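Local coordinates for protein SusD homolog (Bacteroides thetaiotaomicron, PDB 3EHN) that probably binds glycans at the bacterial outer surface as a SusD-family lipoprotein, here holding a sugar with N-acetylglucosamine and galactose units, at residues N69-G74 / Y267-M272; S86-A91 / E487-A492; S166-L171 / L209-R214; I437-Y442 / G460-M465. All coordinates share one frame; numbering follows the deposited sequence.

Contact 1. Residues N69-G74 / Y267-M272; sequences NNNNWG and YNETRM. With NDG (2-acetamido-2-deoxy-alpha-D-glucopyranose), chain C.
Asn69 and Thr270 form an antiparallel non-hydrogen-bonded pair, CA to CA 5.1 Å, in the two-stranded sheet of 67-69 and 270-272. Just beyond it the loop 69-74 and the turn before strand 270-272 together build part of a sugar site. The backbone bond follows the pair: N of Asn70 donates to O of Glu269 at 2.7 Å, and the same oxygen receives a CA-H...O contact from CA of Asn69. Among side-chain bonds, Asn70 places CG opposite its own N (chi1 167°), which lets ND2 reach O of Asn268 at 2.9 Å, aligned with the carbonyl bond at 177°. ND2 also donates to O of Ser319, tying the loop to a third segment. A water joins OD1 of Asn69 to OG1 of Thr270, so the paired strand residues share a polar bridge as well. Van der Waals contact is made by Glu269 and Trp73. OE1 of Glu269 stands at the edge of the indole, near its plane, 3.3 Å from CZ2 of Trp73, with the carboxylate plane turned 74° from the ring. A weak bond from NE2 of Gln53 to OE1 steadies it. Sugar contacts complete the set. The ring of Tyr267 lies against the N-acetylglucosamine unit (NDG), whose C5 sits 3.6 Å above the ring plane and over its centre, a stacking common in carbohydrate sites. The sugar's anomeric oxygen is gripped from both segments: O1 of NDG donates to OE2 of Glu269 at 2.5 Å and accepts from NE1 of Trp73 at 2.8 Å.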
# COMPACT_ATOMS: atom_id res chain seq x y z
N ASN A 69 -16.61 3.65 1.06
CA ASN A 69 -16.94 5.07 1.00
C ASN A 69 -18.39 5.34 1.27
O ASN A 69 -19.26 4.69 0.70
CB ASN A 69 -16.61 5.64 -0.37
CG ASN A 69 -15.16 5.53 -0.73
OD1 ASN A 69 -14.28 5.85 0.08
ND2 ASN A 69 -14.88 5.10 -1.95
N ASN A 70 -18.67 6.30 2.15
CA ASN A 70 -20.04 6.69 2.42
C ASN A 70 -20.30 7.88 1.52
O ASN A 70 -20.57 8.98 1.98
CB ASN A 70 -20.26 7.10 3.87
CG ASN A 70 -21.60 7.82 4.08
OD1 ASN A 70 -22.57 7.55 3.37
ND2 ASN A 70 -21.65 8.73 5.04
N ASN A 71 -20.18 7.64 0.22
CA ASN A 71 -20.42 8.68 -0.77
C ASN A 71 -20.03 8.14 -2.13
O ASN A 71 -19.27 7.17 -2.22
CB ASN A 71 -19.60 9.93 -0.46
CG ASN A 71 -20.05 11.13 -1.25
OD1 ASN A 71 -19.48 12.20 -1.14
ND2 ASN A 71 -21.09 10.96 -2.06
N ASN A 72 -20.56 8.73 -3.20
CA ASN A 72 -20.22 8.29 -4.54
C ASN A 72 -19.71 9.47 -5.34
O ASN A 72 -19.37 9.33 -6.51
CB ASN A 72 -21.42 7.66 -5.24
CG ASN A 72 -22.60 8.60 -5.34
OD1 ASN A 72 -22.42 9.81 -5.49
ND2 ASN A 72 -23.81 8.05 -5.28
N TRP A 73 -19.67 10.64 -4.70
CA TRP A 73 -19.18 11.86 -5.32
C TRP A 73 -19.77 12.15 -6.70
O TRP A 73 -19.14 12.83 -7.51
CB TRP A 73 -17.66 11.82 -5.42
CG TRP A 73 -16.97 11.91 -4.10
CD1 TRP A 73 -16.57 13.05 -3.46
CD2 TRP A 73 -16.60 10.82 -3.24
NE1 TRP A 73 -15.98 12.74 -2.26
CE2 TRP A 73 -15.98 11.38 -2.10
CE3 TRP A 73 -16.73 9.43 -3.33
CZ2 TRP A 73 -15.49 10.59 -1.04
CZ3 TRP A 73 -16.24 8.64 -2.28
CH2 TRP A 73 -15.63 9.22 -1.15
N GLY A 74 -20.97 11.65 -6.96
CA GLY A 74 -21.57 11.88 -8.25
C GLY A 74 -20.78 11.19 -9.35
O GLY A 74 -20.79 11.62 -10.51
N TYR A 267 -15.48 14.31 7.48
CA TYR A 267 -16.32 14.11 6.30
C TYR A 267 -17.26 12.91 6.42
O TYR A 267 -18.19 12.76 5.62
CB TYR A 267 -15.46 13.90 5.05
CG TYR A 267 -14.27 14.81 4.92
CD1 TYR A 267 -14.26 16.09 5.47
CD2 TYR A 267 -13.15 14.41 4.18
CE1 TYR A 267 -13.18 16.95 5.28
CE2 TYR A 267 -12.07 15.27 3.98
CZ TYR A 267 -12.09 16.53 4.53
OH TYR A 267 -11.02 17.38 4.32
N ASN A 268 -17.01 12.06 7.41
CA ASN A 268 -17.83 10.88 7.60
C ASN A 268 -17.97 10.10 6.29
O ASN A 268 -19.07 9.65 5.93
CB ASN A 268 -19.23 11.28 8.11
CG ASN A 268 -19.18 11.94 9.48
OD1 ASN A 268 -19.50 13.13 9.62
ND2 ASN A 268 -18.80 11.17 10.51
N GLU A 269 -16.86 9.92 5.58
CA GLU A 269 -16.89 9.20 4.31
C GLU A 269 -16.13 7.86 4.30
O GLU A 269 -16.45 6.98 3.51
CB GLU A 269 -16.35 10.09 3.20
CG GLU A 269 -16.91 11.49 3.17
CD GLU A 269 -16.42 12.27 1.96
OE1 GLU A 269 -15.19 12.36 1.77
OE2 GLU A 269 -17.27 12.79 1.21
N THR A 270 -15.12 7.71 5.15
CA THR A 270 -14.36 6.46 5.18
C THR A 270 -14.86 5.50 6.25
O THR A 270 -14.92 5.83 7.43
CB THR A 270 -12.86 6.75 5.37
OG1 THR A 270 -12.43 7.59 4.30
CG2 THR A 270 -12.03 5.48 5.34
N ARG A 271 -15.23 4.29 5.84
CA ARG A 271 -15.73 3.29 6.77
C ARG A 271 -15.02 1.99 6.51
O ARG A 271 -14.26 1.88 5.54
CB ARG A 271 -17.24 3.11 6.59
CG ARG A 271 -18.07 4.33 6.92
CD ARG A 271 -17.89 4.69 8.38
NE ARG A 271 -18.54 5.96 8.71
CZ ARG A 271 -17.89 7.07 9.05
NH1 ARG A 271 -16.57 7.07 9.11
NH2 ARG A 271 -18.56 8.17 9.34
N MET A 272 -15.27 1.00 7.37
CA MET A 272 -14.67 -0.33 7.24
C MET A 272 -15.12 -0.93 5.89
O MET A 272 -16.29 -0.80 5.49
CB MET A 272 -15.12 -1.20 8.41
CG MET A 272 -14.62 -2.62 8.37
SD MET A 272 -15.20 -3.59 9.80
CE MET A 272 -16.94 -3.74 9.45
C1 NDG C . -14.96 15.41 0.48
C2 NDG C . -13.99 16.06 -0.51
C3 NDG C . -13.00 16.85 0.39
C4 NDG C . -13.75 17.94 1.13
C5 NDG C . -14.91 17.30 2.00
C6 NDG C . -15.65 18.37 2.87
C7 NDG C . -12.82 14.91 -2.41
C8 NDG C . -11.44 15.44 -2.79
O5 NDG C . -15.73 16.33 1.32
O3 NDG C . -11.91 17.49 -0.27
O4 NDG C . -12.99 18.84 2.05
O6 NDG C . -16.85 17.76 3.35
O7 NDG C . -13.60 14.56 -3.29
N2 NDG C . -13.33 15.09 -1.20
O1 NDG C . -15.93 14.52 -0.04
O HOH W 1 -12.69 5.90 2.32

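Contact 2. Residues S86-A91 / E487-A492; sequences SRMNYA and ERFRFA. With NDG (2-acetamido-2-deoxy-alpha-D-glucopyranose), chain C.
Met88 lays its methyl over the ring of Phe489, a CH-pi contact with CE 4.3 Å from the ring centroid and only 10° off the normal. SD stands oblique to the same ring, 4.5 Å from its centroid, which makes this a Met-aromatic contact. The side chain gets there by bending at chi2 (-58°) and again at chi3, so that its end folds over the phenyl face while the two side chains cross at about a right angle. Ala91, one turn on along the helix, presses its CB to CD2 of Phe489 at 3.9 Å. Nearer the start of the helix, CB of Met88 meets CB of Ala492 at 4.0 Å, and the amide of Asn89 closes over that methyl, ND2 to CB 3.5 Å. No hydrogen bond links the two segments. Second-shell residues set the partners: Phe83 meets the Phe489 ring edge-to-face, and its carbonyl O receives NE of Arg490. The guanidinium of Arg87 lies by the sugar instead, NH1 nearest the acetyl carbon C8 of NDG and NH2 in a salt bridge to Glu78. The loop 487-492 thus runs between helices: 85-110 supplies Met88 and Ala91, 116-140 lends Val139 and Phe140 to Phe489, and Tyr63 of helix 47-63 also touches its ring.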
# COMPACT_ATOMS: atom_id res chain seq x y z
N SER A 86 -8.29 16.34 -13.55
CA SER A 86 -7.87 17.03 -12.33
C SER A 86 -7.46 16.06 -11.23
O SER A 86 -6.43 16.25 -10.58
CB SER A 86 -8.97 17.96 -11.80
OG SER A 86 -10.01 17.25 -11.15
N ARG A 87 -8.25 15.03 -11.03
CA ARG A 87 -7.96 14.04 -10.01
C ARG A 87 -6.70 13.24 -10.30
O ARG A 87 -6.00 12.80 -9.38
CB ARG A 87 -9.15 13.12 -9.83
CG ARG A 87 -10.37 13.85 -9.32
CD ARG A 87 -10.08 14.51 -7.98
NE ARG A 87 -9.96 13.52 -6.91
CZ ARG A 87 -9.80 13.83 -5.62
NH1 ARG A 87 -9.74 15.10 -5.26
NH2 ARG A 87 -9.73 12.88 -4.70
N MET A 88 -6.39 13.03 -11.57
CA MET A 88 -5.19 12.29 -11.91
C MET A 88 -3.94 13.15 -11.76
O MET A 88 -2.87 12.64 -11.47
CB MET A 88 -5.31 11.72 -13.32
CG MET A 88 -6.31 10.59 -13.41
SD MET A 88 -5.86 9.25 -12.29
CE MET A 88 -6.97 9.57 -10.93
N ASN A 89 -4.07 14.46 -11.98
CA ASN A 89 -2.94 15.37 -11.82
C ASN A 89 -2.60 15.46 -10.34
O ASN A 89 -1.45 15.64 -9.96
CB ASN A 89 -3.27 16.77 -12.30
CG ASN A 89 -2.75 17.04 -13.69
OD1 ASN A 89 -1.60 16.75 -13.99
ND2 ASN A 89 -3.60 17.61 -14.54
N TYR A 90 -3.63 15.33 -9.52
CA TYR A 90 -3.49 15.40 -8.08
C TYR A 90 -2.80 14.13 -7.59
O TYR A 90 -1.90 14.19 -6.74
CB TYR A 90 -4.89 15.60 -7.49
CG TYR A 90 -5.03 15.76 -5.99
CD1 TYR A 90 -4.17 16.58 -5.26
CD2 TYR A 90 -6.07 15.12 -5.31
CE1 TYR A 90 -4.36 16.76 -3.89
CE2 TYR A 90 -6.26 15.29 -3.95
CZ TYR A 90 -5.41 16.11 -3.25
OH TYR A 90 -5.64 16.26 -1.90
N ALA A 91 -3.21 12.98 -8.13
CA ALA A 91 -2.60 11.71 -7.74
C ALA A 91 -1.13 11.69 -8.14
O ALA A 91 -0.29 11.14 -7.44
CB ALA A 91 -3.33 10.54 -8.41
N GLU A 487 -6.52 -1.52 -12.95
CA GLU A 487 -5.16 -2.06 -13.04
C GLU A 487 -4.09 -1.01 -12.74
O GLU A 487 -2.96 -1.36 -12.39
CB GLU A 487 -4.90 -2.63 -14.43
CG GLU A 487 -5.71 -3.86 -14.80
CD GLU A 487 -5.43 -5.04 -13.89
OE1 GLU A 487 -4.25 -5.30 -13.57
OE2 GLU A 487 -6.41 -5.71 -13.50
N ARG A 488 -4.46 0.27 -12.87
CA ARG A 488 -3.55 1.39 -12.65
C ARG A 488 -4.33 2.68 -12.82
O ARG A 488 -5.46 2.66 -13.31
CB ARG A 488 -2.48 1.40 -13.73
CG ARG A 488 -3.10 1.56 -15.13
CD ARG A 488 -2.07 1.47 -16.24
NE ARG A 488 -1.21 2.65 -16.28
CZ ARG A 488 -1.52 3.78 -16.90
NH1 ARG A 488 -2.67 3.90 -17.55
NH2 ARG A 488 -0.67 4.80 -16.84
N PHE A 489 -3.72 3.79 -12.42
CA PHE A 489 -4.34 5.10 -12.61
C PHE A 489 -3.85 5.55 -13.99
O PHE A 489 -2.82 5.07 -14.46
CB PHE A 489 -3.83 6.12 -11.59
CG PHE A 489 -4.57 6.11 -10.30
CD1 PHE A 489 -5.75 5.40 -10.16
CD2 PHE A 489 -4.09 6.84 -9.21
CE1 PHE A 489 -6.44 5.41 -8.95
CE2 PHE A 489 -4.78 6.86 -8.01
CZ PHE A 489 -5.96 6.14 -7.88
N ARG A 490 -4.57 6.46 -14.64
CA ARG A 490 -4.09 6.93 -15.93
C ARG A 490 -3.50 8.32 -15.71
O ARG A 490 -3.82 9.00 -14.73
CB ARG A 490 -5.23 6.97 -16.97
CG ARG A 490 -6.13 8.22 -16.94
CD ARG A 490 -7.45 7.98 -17.70
NE ARG A 490 -8.32 9.15 -17.61
CZ ARG A 490 -8.40 10.10 -18.54
NH1 ARG A 490 -7.67 10.03 -19.65
NH2 ARG A 490 -9.18 11.16 -18.34
N PHE A 491 -2.60 8.74 -16.59
CA PHE A 491 -2.01 10.06 -16.48
C PHE A 491 -3.03 11.07 -17.04
O PHE A 491 -3.69 10.80 -18.05
CB PHE A 491 -0.72 10.14 -17.30
CG PHE A 491 0.40 9.30 -16.76
CD1 PHE A 491 1.05 9.64 -15.58
CD2 PHE A 491 0.83 8.17 -17.45
CE1 PHE A 491 2.11 8.88 -15.10
CE2 PHE A 491 1.89 7.41 -16.98
CZ PHE A 491 2.53 7.76 -15.80
N ALA A 492 -3.17 12.21 -16.37
CA ALA A 492 -4.11 13.23 -16.85
C ALA A 492 -3.68 13.59 -18.26
O ALA A 492 -2.51 13.90 -18.50
CB ALA A 492 -4.04 14.46 -15.96
C1 NDG C . -14.96 15.41 0.48
C2 NDG C . -13.99 16.06 -0.51
C3 NDG C . -13.00 16.85 0.39
C4 NDG C . -13.75 17.94 1.13
C5 NDG C . -14.91 17.30 2.00
C6 NDG C . -15.65 18.37 2.87
C7 NDG C . -12.82 14.91 -2.41
C8 NDG C . -11.44 15.44 -2.79
O5 NDG C . -15.73 16.33 1.32
O3 NDG C . -11.91 17.49 -0.27
O4 NDG C . -12.99 18.84 2.05
O6 NDG C . -16.85 17.76 3.35
O7 NDG C . -13.60 14.56 -3.29
N2 NDG C . -13.33 15.09 -1.20
O1 NDG C . -15.93 14.52 -0.04

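Contact 3. Residues S166-L171 / L209-R214; sequences SMLADL and LRIVVR. Unlike the reference sequence in segment 209-214: Val212 (reference Ala).
Ile211 projects from helix 209-214 toward helix 166-171 and takes part in three of the four residue pairs, all but Leu168 with Val212. At the root, CB lies 3.8 Å from CD2 of Leu168. The branch methyl CG2 meets that same CD2 at 3.6 Å, the two side chains sliding past each other in opposite directions. The other branch, with CG1 turned away from the carbonyl carbon (chi1 -55°), carries CD1 outward between two partners. This end meets CD1 of Leu171 tip to tip at 3.5 Å, while CG of Met167 comes across it at about a right angle, 4.0 Å away. Leu168 reaches further along helix 209-214, its CD2 touching CG1 of Val212 at 4.3 Å, at a position that is alanine in the reference sequence. An alanine in place of Ile211 would keep only CB, and is likely to open a gap between helix 209-214 and the side chains of Met167, Leu168 and Leu171. Leu134 of helix 116-140 touches both Ile211 and Met167, and Tyr226 of helix 220-231 touches both Leu168 and Val212, so further helices flank the apolar seam. The segment axes approach to 10.6 Å and run nearly antiparallel, crossing at -153°. Such antiparallel helix pairs, joined by interlocking aliphatic side chains, are consistent with the TPR-like helical framework of the SusD family.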
# COMPACT_ATOMS: atom_id res chain seq x y z
N SER A 166 16.56 -0.11 -12.18
CA SER A 166 17.33 1.02 -11.67
C SER A 166 17.19 1.16 -10.16
O SER A 166 18.19 1.31 -9.45
CB SER A 166 16.89 2.30 -12.36
OG SER A 166 17.07 2.21 -13.75
N MET A 167 15.96 1.09 -9.67
CA MET A 167 15.71 1.22 -8.24
C MET A 167 16.50 0.17 -7.47
O MET A 167 17.11 0.46 -6.45
CB MET A 167 14.21 1.09 -7.93
CG MET A 167 13.84 1.51 -6.52
SD MET A 167 12.07 1.85 -6.25
CE MET A 167 11.72 3.25 -7.41
N LEU A 168 16.51 -1.06 -7.98
CA LEU A 168 17.24 -2.11 -7.31
C LEU A 168 18.71 -1.73 -7.19
O LEU A 168 19.27 -1.76 -6.10
CB LEU A 168 17.09 -3.43 -8.06
CG LEU A 168 15.71 -4.09 -7.95
CD1 LEU A 168 15.64 -5.31 -8.87
CD2 LEU A 168 15.46 -4.50 -6.51
N ALA A 169 19.33 -1.36 -8.30
CA ALA A 169 20.74 -0.98 -8.30
C ALA A 169 21.02 0.20 -7.37
O ALA A 169 22.06 0.25 -6.71
CB ALA A 169 21.18 -0.66 -9.70
N ASP A 170 20.08 1.15 -7.32
CA ASP A 170 20.24 2.33 -6.47
C ASP A 170 20.11 2.02 -4.99
O ASP A 170 20.84 2.58 -4.16
CB ASP A 170 19.23 3.41 -6.86
CG ASP A 170 19.39 3.86 -8.31
OD1 ASP A 170 20.37 3.42 -8.97
OD2 ASP A 170 18.55 4.65 -8.79
N LEU A 171 19.18 1.14 -4.65
CA LEU A 171 19.02 0.77 -3.26
C LEU A 171 20.30 0.08 -2.82
O LEU A 171 20.84 0.34 -1.74
CB LEU A 171 17.84 -0.18 -3.09
CG LEU A 171 16.47 0.49 -3.08
CD1 LEU A 171 15.41 -0.56 -3.17
CD2 LEU A 171 16.32 1.33 -1.82
N LEU A 209 13.89 -6.59 -0.79
CA LEU A 209 13.21 -7.87 -0.68
C LEU A 209 11.80 -7.76 -1.23
O LEU A 209 11.26 -8.73 -1.78
CB LEU A 209 13.14 -8.32 0.77
CG LEU A 209 12.42 -9.65 1.00
CD1 LEU A 209 13.24 -10.80 0.42
CD2 LEU A 209 12.21 -9.84 2.49
N ARG A 210 11.19 -6.59 -1.05
CA ARG A 210 9.84 -6.35 -1.53
C ARG A 210 9.85 -6.32 -3.05
O ARG A 210 9.12 -7.06 -3.71
CB ARG A 210 9.32 -5.02 -1.00
CG ARG A 210 7.90 -4.73 -1.44
CD ARG A 210 7.09 -4.19 -0.28
NE ARG A 210 7.01 -2.74 -0.30
CZ ARG A 210 6.61 -2.00 0.73
NH1 ARG A 210 6.27 -2.60 1.86
NH2 ARG A 210 6.54 -0.68 0.61
N ILE A 211 10.69 -5.45 -3.59
CA ILE A 211 10.81 -5.29 -5.03
C ILE A 211 11.16 -6.61 -5.72
O ILE A 211 10.62 -6.91 -6.79
CB ILE A 211 11.88 -4.22 -5.35
CG1 ILE A 211 11.52 -2.92 -4.63
CG2 ILE A 211 11.95 -3.97 -6.83
CD1 ILE A 211 12.55 -1.84 -4.80
N VAL A 212 12.05 -7.40 -5.12
CA VAL A 212 12.44 -8.67 -5.73
C VAL A 212 11.30 -9.67 -5.79
O VAL A 212 11.17 -10.40 -6.77
CB VAL A 212 13.63 -9.34 -4.99
CG1 VAL A 212 14.82 -8.46 -5.06
CG2 VAL A 212 13.27 -9.65 -3.55
N VAL A 213 10.48 -9.71 -4.75
CA VAL A 213 9.36 -10.64 -4.74
C VAL A 213 8.37 -10.15 -5.79
O VAL A 213 7.74 -10.95 -6.47
CB VAL A 213 8.67 -10.68 -3.35
CG1 VAL A 213 7.38 -11.49 -3.41
CG2 VAL A 213 9.63 -11.28 -2.34
N ARG A 214 8.26 -8.84 -5.93
CA ARG A 214 7.35 -8.25 -6.90
C ARG A 214 7.65 -8.69 -8.33
O ARG A 214 6.74 -8.94 -9.11
CB ARG A 214 7.44 -6.72 -6.85
CG ARG A 214 6.42 -6.03 -7.76
CD ARG A 214 5.19 -5.59 -7.00
NE ARG A 214 5.42 -4.32 -6.30
CZ ARG A 214 5.21 -4.12 -5.01
NH1 ARG A 214 4.77 -5.12 -4.24
NH2 ARG A 214 5.43 -2.93 -4.47

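Contact 4. Residues I437-Y442 / G460-M465; sequences IITQKY and GFPYLM
Tyr442 offers one ring face to Pro462, whose CG stands 3.9 Å from the ring centroid and 21° off the normal, shifted toward the rim: a CH-pi contact. CD of the proline adds to it, 3.7 Å from CD1 of the tyrosine, and CD2 of Leu464 approaches the same ring obliquely, 4.4 Å from CE1. Tyr66 meets the tyrosine ring with planes about 55° apart. The other aromatic ring, of Phe461, leads away from helix 437-442 and has CZ of Tyr463 at its edge, in plane; its CB is what touches the helix, 3.8 Å from CB of Ile438. With CG opposite the backbone N (chi1 168°), Tyr442 swings its ring out along the loop 460-465, where the proline rests across it at about a right angle. The peptide before Pro462 is cis, a sharp bend in the chain that follows helix 449-459 and Gly460, with its positive phi. CB of the proline meets OG1 of Thr439 at 3.3 Å. CG2 of Ile438 lies 3.3 Å from O of Phe461. Replacing Tyr442 by an alanine would probably leave Pro462 without its aromatic support and O of Ile64 without the hydroxyl that bonds to it. No hydrogen bond crosses between helix and loop; OG1 of Thr439 bonds to O of Gln435 and OH of Tyr442 to O of Ile64. Apolar fit and CH-pi attraction therefore hold this bent loop against the helix.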
# COMPACT_ATOMS: atom_id res chain seq x y z
N ILE A 437 -0.66 -17.03 1.78
CA ILE A 437 0.36 -16.04 2.10
C ILE A 437 -0.12 -14.62 1.79
O ILE A 437 -0.17 -13.77 2.68
CB ILE A 437 1.69 -16.33 1.33
CG1 ILE A 437 2.32 -17.63 1.85
CG2 ILE A 437 2.68 -15.20 1.54
CD1 ILE A 437 3.60 -17.99 1.15
N ILE A 438 -0.49 -14.36 0.55
CA ILE A 438 -0.94 -13.02 0.17
C ILE A 438 -2.18 -12.58 0.95
O ILE A 438 -2.34 -11.41 1.26
CB ILE A 438 -1.22 -12.94 -1.35
CG1 ILE A 438 0.02 -13.36 -2.13
CG2 ILE A 438 -1.61 -11.53 -1.74
CD1 ILE A 438 1.24 -12.52 -1.83
N THR A 439 -3.05 -13.53 1.29
CA THR A 439 -4.24 -13.17 2.05
C THR A 439 -3.84 -12.70 3.44
O THR A 439 -4.19 -11.59 3.84
CB THR A 439 -5.20 -14.36 2.18
OG1 THR A 439 -5.60 -14.78 0.88
CG2 THR A 439 -6.43 -13.96 2.97
N GLN A 440 -3.11 -13.53 4.17
CA GLN A 440 -2.68 -13.14 5.52
C GLN A 440 -1.80 -11.89 5.50
O GLN A 440 -1.77 -11.14 6.47
CB GLN A 440 -1.92 -14.28 6.20
CG GLN A 440 -2.80 -15.39 6.73
CD GLN A 440 -4.00 -14.86 7.50
OE1 GLN A 440 -3.87 -13.93 8.29
NE2 GLN A 440 -5.17 -15.45 7.27
N LYS A 441 -1.10 -11.67 4.39
CA LYS A 441 -0.24 -10.50 4.27
C LYS A 441 -1.14 -9.27 4.12
O LYS A 441 -0.82 -8.18 4.59
CB LYS A 441 0.66 -10.64 3.05
CG LYS A 441 1.53 -9.46 2.73
CD LYS A 441 2.13 -9.70 1.36
CE LYS A 441 3.19 -8.71 1.02
NZ LYS A 441 3.68 -9.03 -0.34
N TYR A 442 -2.27 -9.48 3.45
CA TYR A 442 -3.27 -8.45 3.21
C TYR A 442 -3.82 -7.98 4.57
O TYR A 442 -4.00 -6.78 4.79
CB TYR A 442 -4.37 -9.04 2.33
CG TYR A 442 -5.64 -8.23 2.18
CD1 TYR A 442 -5.84 -7.38 1.09
CD2 TYR A 442 -6.67 -8.35 3.12
CE1 TYR A 442 -7.04 -6.68 0.94
CE2 TYR A 442 -7.86 -7.66 2.98
CZ TYR A 442 -8.05 -6.83 1.89
OH TYR A 442 -9.26 -6.18 1.77
N GLY A 460 -3.31 -11.66 -7.77
CA GLY A 460 -4.72 -11.99 -7.94
C GLY A 460 -5.34 -12.38 -6.61
O GLY A 460 -6.49 -12.82 -6.55
N PHE A 461 -4.57 -12.21 -5.55
CA PHE A 461 -5.04 -12.54 -4.20
C PHE A 461 -4.95 -11.33 -3.27
O PHE A 461 -4.15 -10.42 -3.48
CB PHE A 461 -4.21 -13.68 -3.62
CG PHE A 461 -4.24 -14.95 -4.44
CD1 PHE A 461 -5.45 -15.52 -4.83
CD2 PHE A 461 -3.05 -15.61 -4.75
CE1 PHE A 461 -5.47 -16.74 -5.50
CE2 PHE A 461 -3.06 -16.83 -5.42
CZ PHE A 461 -4.27 -17.40 -5.80
N PRO A 462 -5.79 -11.29 -2.24
CA PRO A 462 -6.79 -12.31 -1.93
C PRO A 462 -8.04 -11.96 -2.73
O PRO A 462 -8.17 -10.85 -3.21
CB PRO A 462 -6.98 -12.14 -0.43
CG PRO A 462 -6.93 -10.67 -0.29
CD PRO A 462 -5.74 -10.27 -1.17
N TYR A 463 -8.97 -12.91 -2.88
CA TYR A 463 -10.17 -12.60 -3.63
C TYR A 463 -10.87 -11.41 -2.98
O TYR A 463 -10.91 -11.29 -1.75
CB TYR A 463 -11.11 -13.81 -3.69
CG TYR A 463 -10.52 -15.01 -4.38
CD1 TYR A 463 -9.63 -14.85 -5.45
CD2 TYR A 463 -10.83 -16.29 -3.97
CE1 TYR A 463 -9.07 -15.96 -6.08
CE2 TYR A 463 -10.28 -17.39 -4.58
CZ TYR A 463 -9.40 -17.23 -5.64
OH TYR A 463 -8.86 -18.36 -6.22
N LEU A 464 -11.41 -10.52 -3.81
CA LEU A 464 -12.07 -9.32 -3.32
C LEU A 464 -13.58 -9.31 -3.59
O LEU A 464 -14.08 -10.05 -4.44
CB LEU A 464 -11.46 -8.09 -3.98
CG LEU A 464 -9.94 -8.00 -4.05
CD1 LEU A 464 -9.54 -6.93 -5.06
CD2 LEU A 464 -9.38 -7.72 -2.66
N MET A 465 -14.29 -8.46 -2.85
CA MET A 465 -15.73 -8.30 -3.03
C MET A 465 -15.84 -7.41 -4.25
O MET A 465 -15.14 -6.41 -4.34
CB MET A 465 -16.34 -7.59 -1.82
CG MET A 465 -16.18 -8.34 -0.51
SD MET A 465 -17.72 -9.10 -0.03
CE MET A 465 -17.64 -9.04 1.75

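From the N terminus, 69-74 and then 86-91 open contacts 1 and 2 before either closes. Contact 3 comes next, a short loop closed at 209-214 by packing helix 160-180 on helix 197-215, and it is nested inside both. Contact 1 closes at 267-272, pairing two short strands beside the sugar. Contact 4 then joins helix 429-445 to the loop after helix 449-459, nested inside contact 2 alone, which closes last at 487-492. Contacts 1 and 2 therefore cross, and both touch NDG. Contact 3 lies across the chain's centre from contact 1, their centres about 35 Å apart, while nearest atoms of contacts 3 and 4 are about 5 Å apart.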